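Local coordinates for protein sylvaticin (Pythium sylvaticum, PDB 2POS) that probably acts, as an alpha-elicitin-like protein secreted by an oomycete, by binding sterols and eliciting defence responses in plants, at residues D61-K64 with A65-P68; I72-G76 with D77-N81. All coordinates share one frame; numbering follows the deposited sequence.

Interaction 1. Residues D61-K64 with A65-P68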
loop_
_atom_site.group_PDB
_atom_site.type_symbol
_atom_site.label_atom_id
_atom_site.label_comp_id
_atom_site.label_asym_id
_atom_site.label_seq_id
_atom_site.Cartn_x
_atom_site.Cartn_y
_atom_site.Cartn_z
ATOM N N ASP A 61 -2.730 -1.894 8.202
ATOM C CA ASP A 61 -3.988 -1.705 8.920
ATOM C C ASP A 61 -4.482 -0.257 8.819
ATOM O O ASP A 61 -5.690 -0.016 8.706
ATOM C CB ASP A 61 -3.861 -2.147 10.384
ATOM C CG ASP A 61 -3.735 -3.657 10.534
ATOM O OD1 ASP A 61 -3.925 -4.384 9.536
ATOM O OD2 ASP A 61 -3.441 -4.121 11.654
ATOM N N ALA A 62 -3.554 0.701 8.849
ATOM C CA ALA A 62 -3.904 2.118 8.700
ATOM C C ALA A 62 -4.468 2.424 7.303
ATOM O O ALA A 62 -5.366 3.261 7.161
ATOM C CB ALA A 62 -2.706 3.004 9.005
ATOM N N ILE A 63 -3.955 1.737 6.281
ATOM C CA ILE A 63 -4.504 1.876 4.927
ATOM C C ILE A 63 -5.896 1.248 4.842
ATOM O O ILE A 63 -6.807 1.820 4.235
ATOM C CB ILE A 63 -3.556 1.296 3.833
ATOM C CG1 ILE A 63 -2.196 2.001 3.894
ATOM C CG2 ILE A 63 -4.163 1.495 2.448
ATOM C CD1 ILE A 63 -1.041 1.277 3.182
ATOM N N LYS A 64 -6.067 0.077 5.450
ATOM C CA LYS A 64 -7.385 -0.552 5.492
ATOM C C LYS A 64 -8.431 0.404 6.061
ATOM O O LYS A 64 -9.547 0.482 5.551
ATOM C CB LYS A 64 -7.357 -1.829 6.325
ATOM C CG LYS A 64 -6.748 -3.006 5.625
ATOM C CD LYS A 64 -6.801 -4.219 6.530
ATOM C CE LYS A 64 -6.217 -5.423 5.838
ATOM N NZ LYS A 64 -6.167 -6.580 6.766
ATOM N N ALA A 65 -8.050 1.128 7.116
ATOM C CA ALA A 65 -8.939 2.070 7.811
ATOM C C ALA A 65 -9.406 3.248 6.940
ATOM O O ALA A 65 -10.399 3.916 7.262
ATOM C CB ALA A 65 -8.259 2.583 9.090
ATOM N N LEU A 66 -8.690 3.495 5.844
ATOM C CA LEU A 66 -9.062 4.533 4.878
ATOM C C LEU A 66 -10.139 4.066 3.909
ATOM O O LEU A 66 -10.621 4.844 3.090
ATOM C CB LEU A 66 -7.849 4.964 4.055
ATOM C CG LEU A 66 -6.545 5.271 4.780
ATOM C CD1 LEU A 66 -5.459 5.458 3.740
ATOM C CD2 LEU A 66 -6.689 6.501 5.657
ATOM N N ASN A 67 -10.492 2.788 3.989
ATOM C CA ASN A 67 -11.477 2.191 3.084
ATOM C C ASN A 67 -11.168 2.412 1.604
ATOM O O ASN A 67 -11.979 3.001 0.886
ATOM C CB ASN A 67 -12.886 2.669 3.440
ATOM C CG ASN A 67 -13.299 2.223 4.817
ATOM O OD1 ASN A 67 -13.113 1.058 5.179
ATOM N ND2 ASN A 67 -13.833 3.145 5.608
ATOM N N PRO A 68 -10.000 1.923 1.142
ATOM C CA PRO A 68 -9.628 2.070 -0.261
ATOM C C PRO A 68 -10.595 1.303 -1.155
ATOM O O PRO A 68 -11.071 0.233 -0.769
ATOM C CB PRO A 68 -8.236 1.430 -0.323
ATOM C CG PRO A 68 -8.194 0.494 0.825
ATOM C CD PRO A 68 -8.982 1.171 1.899
HETATM O O HOH W 1 -11.946 -0.041 7.371
#

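Interaction 2. Residues I72-G76 with D77-N81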
loop_
_atom_site.group_PDB
_atom_site.type_symbol
_atom_site.label_atom_id
_atom_site.label_comp_id
_atom_site.label_asym_id
_atom_site.label_seq_id
_atom_site.Cartn_x
_atom_site.Cartn_y
_atom_site.Cartn_z
ATOM N N ILE A 72 -8.141 0.283 -9.900
ATOM C CA ILE A 72 -6.736 0.483 -10.221
ATOM C C ILE A 72 -6.365 1.953 -10.076
ATOM O O ILE A 72 -6.898 2.815 -10.777
ATOM C CB ILE A 72 -6.403 -0.038 -11.648
ATOM C CG1 ILE A 72 -6.583 -1.565 -11.723
ATOM C CG2 ILE A 72 -5.000 0.394 -12.075
ATOM C CD1 ILE A 72 -5.529 -2.377 -10.956
ATOM N N LEU A 73 -5.468 2.217 -9.130
ATOM C CA LEU A 73 -4.865 3.530 -8.944
ATOM C C LEU A 73 -3.702 3.687 -9.919
ATOM O O LEU A 73 -2.774 2.873 -9.924
ATOM C CB LEU A 73 -4.378 3.665 -7.501
ATOM C CG LEU A 73 -3.934 5.034 -6.982
ATOM C CD1 LEU A 73 -5.117 5.996 -6.937
ATOM C CD2 LEU A 73 -3.323 4.880 -5.605
ATOM N N VAL A 74 -3.780 4.731 -10.743
ATOM C CA VAL A 74 -2.801 4.995 -11.793
ATOM C C VAL A 74 -1.942 6.190 -11.395
ATOM O O VAL A 74 -2.455 7.297 -11.245
ATOM C CB VAL A 74 -3.508 5.288 -13.142
ATOM C CG1 VAL A 74 -2.494 5.650 -14.231
ATOM C CG2 VAL A 74 -4.337 4.097 -13.569
ATOM N N PHE A 75 -0.641 5.952 -11.245
ATOM C CA PHE A 75 0.321 6.998 -10.896
ATOM C C PHE A 75 1.481 6.933 -11.884
ATOM O O PHE A 75 2.456 6.208 -11.671
ATOM C CB PHE A 75 0.800 6.829 -9.442
ATOM C CG PHE A 75 1.703 7.933 -8.970
ATOM C CD1 PHE A 75 1.179 9.159 -8.590
ATOM C CD2 PHE A 75 3.076 7.746 -8.910
ATOM C CE1 PHE A 75 2.011 10.186 -8.161
ATOM C CE2 PHE A 75 3.918 8.764 -8.484
ATOM C CZ PHE A 75 3.385 9.987 -8.111
ATOM N N GLY A 76 1.368 7.685 -12.979
ATOM C CA GLY A 76 2.284 7.512 -14.111
ATOM C C GLY A 76 2.137 6.114 -14.687
ATOM O O GLY A 76 1.029 5.688 -15.017
ATOM N N ASP A 77 3.248 5.389 -14.786
ATOM C CA ASP A 77 3.244 4.007 -15.258
ATOM C C ASP A 77 2.945 2.995 -14.156
ATOM O O ASP A 77 2.788 1.799 -14.427
ATOM C CB ASP A 77 4.575 3.680 -15.935
ATOM C CG ASP A 77 4.686 4.304 -17.297
ATOM O OD1 ASP A 77 3.664 4.853 -17.766
ATOM O OD2 ASP A 77 5.778 4.250 -17.906
ATOM N N VAL A 78 2.865 3.483 -12.920
ATOM C CA VAL A 78 2.555 2.638 -11.771
ATOM C C VAL A 78 1.052 2.407 -11.709
ATOM O O VAL A 78 0.262 3.355 -11.768
ATOM C CB VAL A 78 3.065 3.253 -10.448
ATOM C CG1 VAL A 78 2.596 2.422 -9.241
ATOM C CG2 VAL A 78 4.584 3.366 -10.473
ATOM N N ARG A 79 0.675 1.136 -11.620
ATOM C CA ARG A 79 -0.721 0.746 -11.517
ATOM C C ARG A 79 -0.853 -0.283 -10.413
ATOM O O ARG A 79 -0.184 -1.316 -10.430
ATOM C CB ARG A 79 -1.216 0.153 -12.840
ATOM C CG ARG A 79 -1.220 1.119 -14.010
ATOM C CD ARG A 79 -1.397 0.371 -15.323
ATOM N NE ARG A 79 -2.529 -0.555 -15.282
ATOM C CZ ARG A 79 -3.788 -0.227 -15.559
ATOM N NH1 ARG A 79 -4.099 1.016 -15.909
ATOM N NH2 ARG A 79 -4.738 -1.151 -15.491
ATOM N N LEU A 80 -1.696 0.010 -9.432
ATOM C CA LEU A 80 -1.968 -0.969 -8.392
ATOM C C LEU A 80 -3.373 -0.803 -7.852
ATOM O O LEU A 80 -3.960 0.278 -7.903
ATOM C CB LEU A 80 -0.957 -0.869 -7.246
ATOM C CG LEU A 80 -1.203 0.227 -6.194
ATOM C CD1 LEU A 80 -0.326 0.008 -4.972
ATOM C CD2 LEU A 80 -0.994 1.617 -6.788
ATOM N N ASN A 81 -3.901 -1.905 -7.349
ATOM C CA ASN A 81 -5.153 -1.915 -6.626
ATOM C C ASN A 81 -4.813 -1.928 -5.135
ATOM O O ASN A 81 -4.350 -2.932 -4.601
ATOM C CB ASN A 81 -5.931 -3.163 -7.030
ATOM C CG ASN A 81 -7.291 -3.250 -6.381
ATOM O OD1 ASN A 81 -7.457 -2.930 -5.202
ATOM N ND2 ASN A 81 -8.278 -3.717 -7.146
#

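Interaction 1. Residues D61-K64 with A65-P68
The C-terminal end of helix 54-64 unwinds here through a type I beta turn running from K64 to N67, and the first contact across the helix end is one last helical bond, from A65 N to D61 O at 3.1 Å. After it the spacing tightens from four residues to three. L66 N donates to I63 O at 3.0 Å, and N67 N closes the turn on K64 O at 2.9 Å. N67 then leaves helical geometry with positive phi (53°), a backbone state that asparagine tolerates better than most residues. Its side chain returns to the helix end through a water, which donates both to N67 OD1 at 2.7 Å and to K64 O; the K64 carbonyl is therefore gripped by a backbone N-H and a water together. On the inner side, L66 CG lies against A62 O and P68 CD against I63 O. The leucine CG, turned beside its own backbone N (chi1 -47°), comes to 3.3 Å from A62 O, while P68 brings CD to 3.3 Å from I63 O. The I63 methyl CG2 has L66 CD1 and P68 CG as loose neighbours, at 4.4 Å for the leucine. On either side of the turn in sequence, I63 and P68 both pack on V82 of helix 82-92, and L66 meets L15 and P17. The chain has already left the helix at N67, and P68, with no N-H, cannot resume the pattern. The chemistry of the exit is thus graded: D61 O keeps a helical bond, I63 O and K64 O take bonds from only three residues on, and a water adds to K64 O.

Interaction 2. Residues I72-G76 with D77-N81
L80 O accepts the shortest backbone bond of this hairpin, from L73 N at 2.7 Å, and the return bond from L80 N to L73 O completes the hydrogen-bonded pair. Two residues further on, F75 N and V78 O meet at 2.8 Å in an almost straight bond (175° at the hydrogen). V78 N answers to F75 O at 3.0 Å, and this bond also closes the turn. Between the two pairs, V74 and R79 face each other without backbone bonds, and R79 CA sends a CA-H...O contact to L73 O. On the side carrying V74 and R79, the arginine chain bends at chi3 (50°) and lays its guanidinium beneath I72: the methyl CG2 sits over the centre of one face, 3.7 Å from R79 CZ, while V74 CG2 comes obliquely to R79 NH1 at 3.9 Å. NH1 also forms a salt bridge with E6, so apolar and ionic contacts together limit the swing of the group. The other side pairs L73 with L80, side by side, with L73 CB 4.0 Å from L80 CD2; L73 goes on to E11 and F12 of helix 10-13. At the open end, the I72 and N81 side chains cross at about a right angle, CD1 meeting CB. N81 itself is the N-cap of helix 82-92: its OD1 accepts from K84 N, and its ND2 donates to D70 OD1 and E2 O. G76 takes positive phi at the bend, which favours glycine. The whole is a beta hairpin with a two-residue loop, a type II' turn from F75 to V78, the small antiparallel sheet of an elicitin domain whose regular structure is chiefly helical, leading directly into a capped helix.

Overall arrangement
Followed from the N terminus, the chain completes helix 54-64, and interaction 1 closes the short turn by which it leaves that helix. A few linking residues, among them C71, whose disulfide to C7 holds this stretch to the N-terminal region, lead into interaction 2, which closes the hairpin of strands 73-75 and 78-80. The two contacts stand in series, neither nested nor crossed, with centres about 17 Å apart and no direct touch. Helix 82-92 relates them: it begins just after the hairpin and runs back past the exit from helix 54-64. Farther along, C93 forms a disulfide with C51 of helix 44-51.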